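Local coordinates for protein adenylyltransferase (Bartonella henselae str. Houston-1, PDB 5NH2), which transfers AMP from ATP onto tyrosine or threonine residues of host target proteins by means of its Fic domain, at residues A[19-22]-A[23-27]; A[32-35]-A[36-40]; A[62-65]-A[66-70]. One frame throughout, in Å; residues are numbered along the deposited sequence.

Interaction 1: residues A[19-22]-A[23-27]; sequences LKNK and YGIKN
A type I beta turn runs from N21 to G24, closed by G24 N donating to N21 O at 3.3 Å, and it brings the chain round so that I25 comes back level with the side chain of N21. That side chain does most of the bonding inside the bend. Because CG of N21 stands between its own backbone N and carbonyl carbon (chi1 51°), the carboxamide is held over the inside of the turn. Its OD1 accepts from I25 N at 3.1 Å, with the donor in the carbonyl plane on a lone pair, and from Y23 N at 3.2 Å in a weak bond in the manner of an Asx turn. ND2 of N21 gives a nearly straight bond to I25 O (3.0 Å, 176° at the hydrogen), the acceptor lying in the plane of the asparagine amide, and a second to L19 O at 2.8 Å. Asparagine suits this buried place because one flat group offers both an acceptor and two N-H groups to the backbone N and O atoms of the bend. This is a type I turn whose inside is bonded by the asparagine side chain, in the loop ahead of helix 28-46, and the loop ends at N27, whose OD1 caps A30 N at the helix start. G24, the last residue of the turn, has a positive phi of 72°, which glycine adopts easily. The Y23 ring comes close to N21 through CD2, which lies 3.4 Å from OD1 of N21. At its far end the hydroxyl of Y23 is hydrogen-bonded to T71 and probably also to D38, on the helix, so an aromatic residue with a polar tip fits here. I25 turns its branched chain against A30 and F31 of that helix, while the long chain of K22 leads away from the turn.

Interaction 2: residues A[32-35]-A[36-40]; sequences LEKC and SHDTA
C35 and T39 form the close-fitting part of this stretch, one turn apart on helix 28-46. The carbonyl oxygen of C35 is gripped twice by T39, once by the backbone N at 3.0 Å and once by OG1 at 2.8 Å, the two donors reaching it from opposite faces of the carbonyl plane. OG1 gets there because it lies anti to the carbonyl carbon of T39 and beside its backbone N (chi1 -59°), folded back along the preceding turn. Threonine suits a buried helical site in this way: its hydroxyl is satisfied by the helix itself, and its methyl can pack. The small thiol of C35 ends close by, SG lying 3.9 Å from T39 OG1. CB of S36 also lies close, 3.1 Å from L32 O.

These are i to i+4 contacts of an alpha helix, with S36, H37 and D38 also donating their backbone N to the carbonyl oxygens of L32, E33 and K34. This helix borders the nucleotide site of the Fic domain, the side chain of T39 coming within about 4 Å of that of R159, an ATP-binding residue.

The partly exposed side, made by L32, E33 and the chain of K34, is looser. There K34 bends at chi2 and crosses the buried D38 obliquely in a salt bridge, K34 NZ to D38 OD1 at 3.4 Å. CE of K34 lies 3.1 Å from D38 OD2, so the end of the lysine chain slants across the carboxylate, with CE as well as NZ against it; Y23 is a probable further partner of D38. H37, by contrast, is buried in the interface with the antitoxin homologue: ND1 bonds T43 and NE2 the carbonyl oxygen of M64, both of that other chain, against which S36 and A40 also pack.

Interaction 3: residues A[62-65]-A[66-70]; sequences HIHQ and QLFKN
Over one face of the H64 imidazole comes CD2 of F68, above the ring centre at a height of 3.6 Å. The two planes are inclined at 45°, so the pair is oblique, and the closest approach of the two rings, F68 CD2 to H64 NE2, is 3.7 Å. At the edge of the phenyl ring, near its plane, sits H64 O, which also accepts the F68 backbone N at 3.1 Å, while CB of L67 lies over one face toward the rim. Two residues earlier, H62 has CG of Q66 over one face, a CH-pi contact with the carbon 4.1 Å from the ring centroid and 21° off its normal. CG of H64 is anti to the backbone N (chi1 -173°), which puts the imidazole face where CD2 of F68 comes over it. Both ring nitrogens of H64 are used beyond the stretch, ND1 with G76 N and NE2 with E155 O. Histidine fits this buried place because it can link two backbone segments and still offer flat faces, one contact being a stack with F153. H62 uses NE2 to bond E49. On the buried side, I63 and L67 lie side by side, I63 CG2 to L67 CD1 at 4.2 Å, and turn their branched chains toward T160, with L67 also touching M43 and L46. K69 N makes a weak bond to Q65 O at 3.1 Å. The surroundings are those of the Fic motif, HPFx(D/E)GNGRxxR: H64 and F68 reach F153, E155 and R159, which belong to it, and the F68 side chain is about 6 Å from the bound magnesium ion, consistent with this helix packing behind the ATP site.

In the fold
From the N terminus the three contacts come in series, each closed before the next opens, and none crosses another. Interaction 1 shapes the loop that leads into helix 28-46, interaction 2 lies within that helix, and interaction 3 falls toward the C-terminal part of helix 57-68, the next helix in the chain. In space they converge. Y23 of the first packs its ring on K34 of the second, and the backbone of K69 and N70 in the third meets K22 and Y23. T39 and C35 face F68, which joins the two consecutive helices beside the ATP site. Interaction 2 alone also touches the antitoxin homologue.

Interaction 1: residues A[19-22]-A[23-27]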
loop_
_atom_site.group_PDB
_atom_site.type_symbol
_atom_site.label_atom_id
_atom_site.label_comp_id
_atom_site.label_asym_id
_atom_site.label_seq_id
_atom_site.Cartn_x
_atom_site.Cartn_y
_atom_site.Cartn_z
ATOM N N LEU A 19 13.575 -17.642 2.021
ATOM C CA LEU A 19 12.371 -18.377 2.394
ATOM C C LEU A 19 12.145 -19.553 1.441
ATOM O O LEU A 19 12.196 -19.393 0.215
ATOM C CB LEU A 19 11.160 -17.435 2.385
ATOM C CG LEU A 19 10.948 -16.402 3.514
ATOM C CD1 LEU A 19 9.923 -15.371 3.052
ATOM C CD2 LEU A 19 10.474 -17.037 4.827
ATOM N N LYS A 20 11.909 -20.742 2.005
ATOM C CA LYS A 20 11.539 -21.895 1.189
ATOM C C LYS A 20 10.393 -21.511 0.266
ATOM O O LYS A 20 9.427 -20.876 0.698
ATOM C CB LYS A 20 11.128 -23.068 2.083
ATOM C CG LYS A 20 12.295 -23.746 2.846
ATOM C CD LYS A 20 11.750 -24.489 4.044
ATOM C CE LYS A 20 12.739 -25.553 4.536
ATOM N NZ LYS A 20 12.192 -26.473 5.622
ATOM N N ASN A 21 10.526 -21.835 -1.016
ATOM C CA ASN A 21 9.511 -21.426 -1.979
ATOM C C ASN A 21 9.258 -22.542 -2.983
ATOM O O ASN A 21 10.056 -23.470 -3.134
ATOM C CB ASN A 21 9.915 -20.134 -2.718
ATOM C CG ASN A 21 11.327 -20.217 -3.320
ATOM O OD1 ASN A 21 11.522 -20.705 -4.437
ATOM N ND2 ASN A 21 12.313 -19.761 -2.560
ATOM N N LYS A 22 8.147 -22.398 -3.713
ATOM C CA LYS A 22 7.738 -23.378 -4.714
ATOM C C LYS A 22 8.644 -23.435 -5.962
ATOM O O LYS A 22 8.564 -24.417 -6.712
ATOM C CB LYS A 22 6.277 -23.096 -5.113
ATOM C CG LYS A 22 5.215 -23.559 -4.087
ATOM C CD LYS A 22 3.829 -23.010 -4.452
ATOM C CE LYS A 22 2.684 -23.784 -3.841
ATOM N NZ LYS A 22 2.475 -25.068 -4.577
ATOM N N TYR A 23 9.488 -22.421 -6.226
ATOM C CA TYR A 23 10.416 -22.501 -7.367
ATOM C C TYR A 23 11.721 -23.198 -7.025
ATOM O O TYR A 23 12.463 -23.591 -7.942
ATOM C CB TYR A 23 10.757 -21.097 -7.904
ATOM C CG TYR A 23 9.645 -20.064 -7.730
ATOM C CD1 TYR A 23 8.462 -20.173 -8.464
ATOM C CD2 TYR A 23 9.774 -18.984 -6.852
ATOM C CE1 TYR A 23 7.451 -19.272 -8.337
ATOM C CE2 TYR A 23 8.718 -18.060 -6.702
ATOM C CZ TYR A 23 7.563 -18.227 -7.466
ATOM O OH TYR A 23 6.498 -17.379 -7.391
ATOM N N GLY A 24 12.037 -23.356 -5.734
ATOM C CA GLY A 24 13.357 -23.845 -5.353
ATOM C C GLY A 24 14.504 -22.865 -5.556
ATOM O O GLY A 24 15.663 -23.292 -5.604
ATOM N N ILE A 25 14.231 -21.560 -5.635
ATOM C CA ILE A 25 15.290 -20.556 -5.705
ATOM C C ILE A 25 15.859 -20.343 -4.301
ATOM O O ILE A 25 15.175 -19.816 -3.414
ATOM C CB ILE A 25 14.770 -19.232 -6.291
ATOM C CG1 ILE A 25 14.030 -19.474 -7.618
ATOM C CG2 ILE A 25 15.935 -18.227 -6.505
ATOM C CD1 ILE A 25 14.844 -20.209 -8.607
ATOM N N LYS A 26 17.132 -20.717 -4.108
ATOM C CA LYS A 26 17.848 -20.369 -2.882
ATOM C C LYS A 26 18.594 -19.032 -2.978
ATOM O O LYS A 26 18.931 -18.448 -1.940
ATOM C CB LYS A 26 18.833 -21.493 -2.508
ATOM C CG LYS A 26 18.271 -22.909 -2.701
ATOM C CD LYS A 26 18.846 -23.952 -1.756
ATOM C CE LYS A 26 20.150 -24.538 -2.261
ATOM N NZ LYS A 26 20.861 -25.316 -1.178
ATOM N N ASN A 27 18.830 -18.511 -4.184
ATOM C CA ASN A 27 19.465 -17.207 -4.319
ATOM C C ASN A 27 18.431 -16.127 -4.061
ATOM O O ASN A 27 17.387 -16.099 -4.714
ATOM C CB ASN A 27 20.064 -17.034 -5.712
ATOM C CG ASN A 27 20.510 -15.605 -5.975
ATOM O OD1 ASN A 27 19.708 -14.733 -6.302
ATOM N ND2 ASN A 27 21.800 -15.362 -5.832
#

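Interaction 2: residues A[32-35]-A[36-40]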
loop_
_atom_site.group_PDB
_atom_site.type_symbol
_atom_site.label_atom_id
_atom_site.label_comp_id
_atom_site.label_asym_id
_atom_site.label_seq_id
_atom_site.Cartn_x
_atom_site.Cartn_y
_atom_site.Cartn_z
ATOM N N LEU A 32 13.327 -12.991 -5.070
ATOM C CA LEU A 32 12.547 -11.762 -4.931
ATOM C C LEU A 32 11.935 -11.318 -6.254
ATOM O O LEU A 32 10.779 -10.897 -6.291
ATOM C CB LEU A 32 13.413 -10.641 -4.372
ATOM C CG LEU A 32 13.903 -10.702 -2.929
ATOM C CD1 LEU A 32 14.836 -9.539 -2.633
ATOM C CD2 LEU A 32 12.732 -10.699 -1.978
ATOM N N GLU A 33 12.706 -11.376 -7.345
ATOM C CA GLU A 33 12.199 -10.966 -8.653
ATOM C C GLU A 33 11.066 -11.872 -9.131
ATOM O O GLU A 33 10.061 -11.378 -9.674
ATOM C CB GLU A 33 13.345 -10.949 -9.665
ATOM C CG GLU A 33 14.329 -9.805 -9.484
ATOM C CD GLU A 33 15.515 -9.887 -10.438
ATOM O OE1 GLU A 33 15.746 -10.944 -11.058
ATOM O OE2 GLU A 33 16.215 -8.879 -10.588
ATOM N N LYS A 34 11.187 -13.193 -8.904
ATOM C CA LYS A 34 10.151 -14.116 -9.362
ATOM C C LYS A 34 8.900 -14.076 -8.475
ATOM O O LYS A 34 7.768 -14.069 -8.992
ATOM C CB LYS A 34 10.714 -15.542 -9.459
ATOM C CG LYS A 34 9.681 -16.609 -9.904
ATOM C CD LYS A 34 9.318 -16.469 -11.405
ATOM C CE LYS A 34 7.899 -16.993 -11.644
ATOM N NZ LYS A 34 7.508 -17.169 -13.063
ATOM N N CYS A 35 9.071 -14.094 -7.137
ATOM C CA CYS A 35 7.932 -13.842 -6.248
ATOM C C CYS A 35 7.258 -12.492 -6.569
ATOM O O CYS A 35 6.031 -12.397 -6.614
ATOM C CB CYS A 35 8.372 -13.892 -4.775
ATOM S SG CYS A 35 7.044 -13.327 -3.566
ATOM N N SER A 36 8.039 -11.450 -6.834
ATOM C CA SER A 36 7.425 -10.166 -7.169
ATOM C C SER A 36 6.605 -10.259 -8.440
ATOM O O SER A 36 5.533 -9.649 -8.540
ATOM C CB SER A 36 8.492 -9.093 -7.346
ATOM O OG SER A 36 8.655 -8.473 -6.109
ATOM N N HIS A 37 7.124 -11.003 -9.419
ATOM C CA HIS A 37 6.504 -11.107 -10.734
ATOM C C HIS A 37 5.175 -11.838 -10.648
ATOM O O HIS A 37 4.146 -11.360 -11.181
ATOM C CB HIS A 37 7.475 -11.824 -11.668
ATOM C CG HIS A 37 6.911 -12.156 -13.011
ATOM N ND1 HIS A 37 7.236 -11.443 -14.143
ATOM C CD2 HIS A 37 6.106 -13.163 -13.415
ATOM C CE1 HIS A 37 6.636 -11.985 -15.186
ATOM N NE2 HIS A 37 5.946 -13.031 -14.771
ATOM N N ASP A 38 5.168 -12.968 -9.910
ATOM C CA ASP A 38 3.944 -13.749 -9.752
ATOM C C ASP A 38 2.919 -12.986 -8.935
ATOM O O ASP A 38 1.723 -13.048 -9.235
ATOM C CB ASP A 38 4.256 -15.102 -9.099
ATOM C CG ASP A 38 4.952 -16.085 -10.073
ATOM O OD1 ASP A 38 4.870 -15.854 -11.304
ATOM O OD2 ASP A 38 5.585 -17.083 -9.612
ATOM N N THR A 39 3.368 -12.266 -7.881
ATOM C CA THR A 39 2.436 -11.485 -7.061
ATOM C C THR A 39 1.823 -10.344 -7.859
ATOM O O THR A 39 0.652 -10.001 -7.651
ATOM C CB THR A 39 3.142 -10.936 -5.833
ATOM O OG1 THR A 39 3.654 -12.030 -5.086
ATOM C CG2 THR A 39 2.190 -10.158 -4.962
ATOM N N ALA A 40 2.579 -9.762 -8.800
ATOM C CA ALA A 40 1.952 -8.816 -9.731
ATOM C C ALA A 40 0.839 -9.491 -10.533
ATOM O O ALA A 40 -0.287 -8.963 -10.657
ATOM C CB ALA A 40 3.000 -8.223 -10.672
#

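Interaction 3: residues A[62-65]-A[66-70]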
loop_
_atom_site.group_PDB
_atom_site.type_symbol
_atom_site.label_atom_id
_atom_site.label_comp_id
_atom_site.label_asym_id
_atom_site.label_seq_id
_atom_site.Cartn_x
_atom_site.Cartn_y
_atom_site.Cartn_z
ATOM N N HIS A 62 -7.707 -15.213 2.567
ATOM C CA HIS A 62 -7.970 -15.464 1.146
ATOM C C HIS A 62 -7.144 -14.523 0.248
ATOM O O HIS A 62 -6.500 -14.962 -0.710
ATOM C CB HIS A 62 -9.481 -15.307 0.873
ATOM C CG HIS A 62 -9.853 -15.296 -0.586
ATOM N ND1 HIS A 62 -10.013 -16.451 -1.329
ATOM C CD2 HIS A 62 -10.122 -14.270 -1.434
ATOM C CE1 HIS A 62 -10.339 -16.138 -2.574
ATOM N NE2 HIS A 62 -10.402 -14.820 -2.666
ATOM N N ILE A 63 -7.108 -13.233 0.572
ATOM C CA ILE A 63 -6.231 -12.305 -0.156
ATOM C C ILE A 63 -4.755 -12.766 -0.134
ATOM O O ILE A 63 -4.092 -12.831 -1.185
ATOM C CB ILE A 63 -6.381 -10.891 0.421
ATOM C CG1 ILE A 63 -7.732 -10.317 0.052
ATOM C CG2 ILE A 63 -5.291 -10.018 -0.084
ATOM C CD1 ILE A 63 -7.928 -9.006 0.744
ATOM N N HIS A 64 -4.217 -13.056 1.069
ATOM C CA HIS A 64 -2.818 -13.500 1.166
ATOM C C HIS A 64 -2.610 -14.781 0.354
ATOM O O HIS A 64 -1.611 -14.931 -0.373
ATOM C CB HIS A 64 -2.435 -13.690 2.646
ATOM C CG HIS A 64 -0.981 -13.991 2.883
ATOM N ND1 HIS A 64 -0.460 -15.266 2.802
ATOM C CD2 HIS A 64 0.060 -13.181 3.224
ATOM C CE1 HIS A 64 0.840 -15.224 3.043
ATOM N NE2 HIS A 64 1.178 -13.972 3.321
ATOM N N GLN A 65 -3.602 -15.675 0.397
ATOM C CA GLN A 65 -3.527 -16.922 -0.338
ATOM C C GLN A 65 -3.517 -16.681 -1.846
ATOM O O GLN A 65 -2.823 -17.386 -2.583
ATOM C CB GLN A 65 -4.686 -17.817 0.039
ATOM C CG GLN A 65 -4.504 -19.252 -0.455
ATOM C CD GLN A 65 -5.787 -19.839 -1.001
ATOM O OE1 GLN A 65 -6.354 -19.332 -1.980
ATOM N NE2 GLN A 65 -6.259 -20.912 -0.377
ATOM N N GLN A 66 -4.279 -15.704 -2.334
ATOM C CA GLN A 66 -4.270 -15.499 -3.780
ATOM C C GLN A 66 -2.969 -14.822 -4.201
ATOM O O GLN A 66 -2.394 -15.173 -5.237
ATOM C CB GLN A 66 -5.509 -14.708 -4.243
ATOM C CG GLN A 66 -6.820 -15.528 -4.051
ATOM C CD GLN A 66 -6.884 -16.777 -4.918
ATOM O OE1 GLN A 66 -6.940 -17.898 -4.416
ATOM N NE2 GLN A 66 -6.870 -16.585 -6.227
ATOM N N LEU A 67 -2.440 -13.919 -3.367
ATOM C CA LEU A 67 -1.216 -13.212 -3.774
ATOM C C LEU A 67 -0.032 -14.167 -3.876
ATOM O O LEU A 67 0.793 -14.036 -4.785
ATOM C CB LEU A 67 -0.873 -12.030 -2.824
ATOM C CG LEU A 67 -1.889 -10.875 -2.691
ATOM C CD1 LEU A 67 -1.443 -9.786 -1.712
ATOM C CD2 LEU A 67 -2.318 -10.261 -4.048
ATOM N N PHE A 68 0.119 -15.065 -2.898
ATOM C CA PHE A 68 1.350 -15.830 -2.727
ATOM C C PHE A 68 1.250 -17.332 -3.016
ATOM O O PHE A 68 2.236 -18.048 -2.784
ATOM C CB PHE A 68 1.896 -15.566 -1.321
ATOM C CG PHE A 68 2.213 -14.118 -1.097
ATOM C CD1 PHE A 68 3.317 -13.536 -1.717
ATOM C CD2 PHE A 68 1.379 -13.316 -0.304
ATOM C CE1 PHE A 68 3.595 -12.161 -1.555
ATOM C CE2 PHE A 68 1.638 -11.938 -0.111
ATOM C CZ PHE A 68 2.756 -11.354 -0.743
ATOM N N LYS A 69 0.089 -17.834 -3.453
ATOM C CA LYS A 69 -0.089 -19.264 -3.696
ATOM C C LYS A 69 0.947 -19.858 -4.657
ATOM O O LYS A 69 1.245 -21.049 -4.579
ATOM C CB LYS A 69 -1.499 -19.516 -4.256
ATOM C CG LYS A 69 -1.756 -18.806 -5.583
ATOM C CD LYS A 69 -3.254 -18.766 -5.972
ATOM C CE LYS A 69 -3.867 -20.130 -5.956
ATOM N NZ LYS A 69 -3.113 -21.083 -6.844
ATOM N N ASN A 70 1.446 -19.094 -5.616
ATOM C CA ASN A 70 2.429 -19.676 -6.513
ATOM C C ASN A 70 3.845 -19.607 -5.950
ATOM O O ASN A 70 4.776 -20.171 -6.548
ATOM C CB ASN A 70 2.350 -18.981 -7.864
ATOM C CG ASN A 70 1.046 -19.283 -8.580
ATOM O OD1 ASN A 70 0.647 -20.433 -8.665
ATOM N ND2 ASN A 70 0.373 -18.261 -9.066
#